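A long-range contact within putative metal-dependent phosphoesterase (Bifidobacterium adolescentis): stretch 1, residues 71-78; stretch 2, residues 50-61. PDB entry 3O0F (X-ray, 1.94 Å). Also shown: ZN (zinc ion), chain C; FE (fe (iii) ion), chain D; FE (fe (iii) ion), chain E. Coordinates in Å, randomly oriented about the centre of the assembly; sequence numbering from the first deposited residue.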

# COMPACT_ATOMS: atom_id res chain seq x y z
N LEU A 71 13.14 2.58 4.40
CA LEU A 71 12.64 1.22 4.62
C LEU A 71 12.09 0.69 3.30
O LEU A 71 11.42 1.41 2.53
CB LEU A 71 11.55 1.27 5.73
CG LEU A 71 11.29 0.29 6.84
CD1 LEU A 71 12.54 0.03 7.66
CD2 LEU A 71 10.11 0.82 7.73
N LEU A 72 12.43 -0.56 2.98
CA LEU A 72 11.97 -1.19 1.77
C LEU A 72 10.69 -1.99 2.06
O LEU A 72 10.69 -2.86 2.92
CB LEU A 72 13.04 -2.08 1.13
CG LEU A 72 14.25 -1.29 0.54
CD1 LEU A 72 15.41 -2.17 0.12
CD2 LEU A 72 13.81 -0.34 -0.60
N GLY A 73 9.61 -1.65 1.35
CA GLY A 73 8.32 -2.23 1.66
C GLY A 73 7.42 -2.46 0.47
O GLY A 73 7.73 -2.10 -0.66
N THR A 74 6.30 -3.10 0.73
CA THR A 74 5.33 -3.45 -0.32
C THR A 74 3.96 -3.47 0.34
O THR A 74 3.83 -3.93 1.47
CB THR A 74 5.59 -4.84 -0.89
OG1 THR A 74 6.84 -4.88 -1.56
CG2 THR A 74 4.46 -5.25 -1.87
N GLU A 75 2.92 -2.98 -0.33
CA GLU A 75 1.56 -3.13 0.19
C GLU A 75 0.92 -4.29 -0.56
O GLU A 75 0.75 -4.26 -1.78
CB GLU A 75 0.74 -1.83 0.04
CG GLU A 75 -0.63 -2.02 0.59
CD GLU A 75 -1.44 -0.73 0.76
OE1 GLU A 75 -1.02 0.27 0.25
OE2 GLU A 75 -2.45 -0.74 1.50
N ILE A 76 0.59 -5.33 0.17
CA ILE A 76 0.13 -6.56 -0.44
C ILE A 76 -1.38 -6.61 -0.36
O ILE A 76 -1.97 -6.50 0.74
CB ILE A 76 0.72 -7.81 0.26
CG1 ILE A 76 2.25 -7.70 0.31
CG2 ILE A 76 0.27 -9.11 -0.46
CD1 ILE A 76 2.94 -8.81 1.09
N THR A 77 -1.99 -6.84 -1.52
CA THR A 77 -3.44 -6.99 -1.62
C THR A 77 -3.86 -8.37 -1.10
O THR A 77 -3.31 -9.38 -1.53
CB THR A 77 -3.86 -6.86 -3.14
OG1 THR A 77 -3.21 -5.74 -3.74
CG2 THR A 77 -5.39 -6.71 -3.33
N ALA A 78 -4.81 -8.42 -0.19
CA ALA A 78 -5.21 -9.65 0.42
C ALA A 78 -6.70 -9.63 0.78
O ALA A 78 -7.36 -8.60 0.65
CB ALA A 78 -4.32 -9.96 1.66
ZN ZN C . -2.29 2.93 -3.69
FE FE D . -4.27 0.37 1.24
FE FE E . -1.50 2.34 0.60
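Stretch 2 (50-61) HDTTAGWDEATE

Stretch 2 runs as loop or turn along strand 71-78, passes through a type I turn from Thr53 to Trp56, and enters a helix whose 56-61 segment lies nearly antiparallel to the strand (crossing angle 154°, closest axial approach 9.5 Å). The CA atoms of His50 and Glu75 are 4.6 Å apart at a single beta bridge, and those of Trp56 and Leu72 6.5 Å apart.

Backbone pairing centres on Glu75 O, which accepts a hydrogen bond from Asp51 N (2.9 Å) and a CA-H...O contact from His50 CA (3.2 Å). Asp51, with phi/psi 53/39, grips Thr77 through both carboxylate oxygens: Thr77 N donates to Asp51 OD1 (3.0 Å) and Thr77 OG1 to Asp51 OD2 (2.5 Å). Further along, Thr74 OG1 donates to Thr52 O (2.8 Å), and Trp56 NE1 to Gly73 O (3.0 Å), near the indole plane.

Apolar packing gathers around Leu72, whose CB lies over the Trp56 six-membered ring, 3.6 Å from its centroid; Leu72 CD2 approaches Ala59 CB at 4.5 Å.

Water 1 joins His50 ND1, Glu75 O and Thr77 OG1. Thr52 O and Gly73 O, both acceptors, cannot bond each other; water 3 donates to both (2.8 and 2.7 Å, respectively). His50 NE2 binds zinc (2.1 Å), Glu75 OE1 the chain E iron (2.2 Å) and Glu75 OE2 the chain D iron (2.1 Å).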

# COMPACT_ATOMS: atom_id res chain seq x y z
N HIS A 50 2.05 -1.27 -4.33
CA HIS A 50 1.14 -2.42 -4.36
C HIS A 50 1.79 -3.61 -5.08
O HIS A 50 2.23 -3.46 -6.21
CB HIS A 50 -0.13 -2.04 -5.12
CG HIS A 50 -0.92 -0.99 -4.46
ND1 HIS A 50 -1.78 -1.26 -3.41
CD2 HIS A 50 -1.00 0.35 -4.67
CE1 HIS A 50 -2.34 -0.14 -3.00
NE2 HIS A 50 -1.90 0.85 -3.77
N ASP A 51 1.87 -4.75 -4.39
CA ASP A 51 2.21 -6.07 -4.98
C ASP A 51 3.51 -6.11 -5.83
O ASP A 51 3.55 -6.74 -6.89
CB ASP A 51 1.00 -6.55 -5.78
CG ASP A 51 -0.27 -6.53 -4.95
OD1 ASP A 51 -0.26 -7.19 -3.89
OD2 ASP A 51 -1.26 -5.86 -5.32
N THR A 52 4.54 -5.41 -5.38
CA THR A 52 5.77 -5.26 -6.13
C THR A 52 6.95 -4.78 -5.27
O THR A 52 6.76 -4.11 -4.24
CB THR A 52 5.59 -4.25 -7.31
OG1 THR A 52 6.72 -4.33 -8.21
CG2 THR A 52 5.42 -2.79 -6.78
N THR A 53 8.15 -5.09 -5.76
CA THR A 53 9.40 -4.46 -5.29
C THR A 53 10.09 -3.70 -6.42
O THR A 53 11.29 -3.40 -6.34
CB THR A 53 10.39 -5.54 -4.78
OG1 THR A 53 10.68 -6.45 -5.85
CG2 THR A 53 9.75 -6.30 -3.64
N ALA A 54 9.36 -3.37 -7.48
CA ALA A 54 10.02 -2.85 -8.71
C ALA A 54 10.74 -1.51 -8.52
O ALA A 54 11.73 -1.22 -9.20
CB ALA A 54 8.99 -2.79 -9.89
N GLY A 55 10.26 -0.68 -7.59
CA GLY A 55 10.92 0.58 -7.27
C GLY A 55 11.99 0.54 -6.19
O GLY A 55 12.53 1.57 -5.82
N TRP A 56 12.30 -0.64 -5.66
CA TRP A 56 13.31 -0.75 -4.60
C TRP A 56 14.71 -0.26 -4.97
O TRP A 56 15.30 0.51 -4.24
CB TRP A 56 13.38 -2.21 -4.10
CG TRP A 56 12.27 -2.60 -3.18
CD1 TRP A 56 11.01 -2.04 -3.09
CD2 TRP A 56 12.30 -3.66 -2.23
NE1 TRP A 56 10.32 -2.63 -2.09
CE2 TRP A 56 11.08 -3.65 -1.56
CE3 TRP A 56 13.27 -4.60 -1.87
CZ2 TRP A 56 10.78 -4.57 -0.56
CZ3 TRP A 56 12.99 -5.49 -0.85
CH2 TRP A 56 11.76 -5.47 -0.21
N ASP A 57 15.27 -0.72 -6.08
CA ASP A 57 16.59 -0.23 -6.55
C ASP A 57 16.61 1.29 -6.71
O ASP A 57 17.49 1.95 -6.21
CB ASP A 57 16.97 -0.88 -7.88
CG ASP A 57 17.30 -2.39 -7.75
OD1 ASP A 57 17.39 -2.90 -6.61
OD2 ASP A 57 17.45 -3.06 -8.80
N GLU A 58 15.62 1.85 -7.38
CA GLU A 58 15.53 3.32 -7.48
C GLU A 58 15.45 4.02 -6.11
O GLU A 58 16.13 5.03 -5.89
CB GLU A 58 14.35 3.74 -8.36
CG GLU A 58 14.66 3.48 -9.83
CD GLU A 58 13.69 4.15 -10.80
OE1 GLU A 58 12.90 5.05 -10.38
OE2 GLU A 58 13.73 3.77 -11.99
N ALA A 59 14.61 3.50 -5.21
CA ALA A 59 14.48 4.10 -3.88
C ALA A 59 15.82 4.03 -3.12
O ALA A 59 16.23 4.98 -2.47
CB ALA A 59 13.35 3.38 -3.05
N THR A 60 16.49 2.89 -3.20
CA THR A 60 17.77 2.73 -2.49
C THR A 60 18.80 3.74 -3.00
O THR A 60 19.49 4.41 -2.22
CB THR A 60 18.29 1.28 -2.60
OG1 THR A 60 17.32 0.40 -2.02
CG2 THR A 60 19.63 1.10 -1.85
N GLU A 61 18.89 3.84 -4.32
CA GLU A 61 19.84 4.77 -4.94
C GLU A 61 19.57 6.21 -4.48
O GLU A 61 20.49 6.95 -4.14
CB GLU A 61 19.78 4.67 -6.47
CG GLU A 61 20.29 3.32 -7.01
CD GLU A 61 19.99 3.13 -8.51
OE1 GLU A 61 20.83 3.58 -9.33
OE2 GLU A 61 18.94 2.55 -8.87
O HOH W 1 -2.12 -3.59 -2.31
O HOH W 2 -1.23 -9.85 -3.46
O HOH W 3 7.26 -1.58 -3.28
O HOH W 4 -3.23 2.01 1.73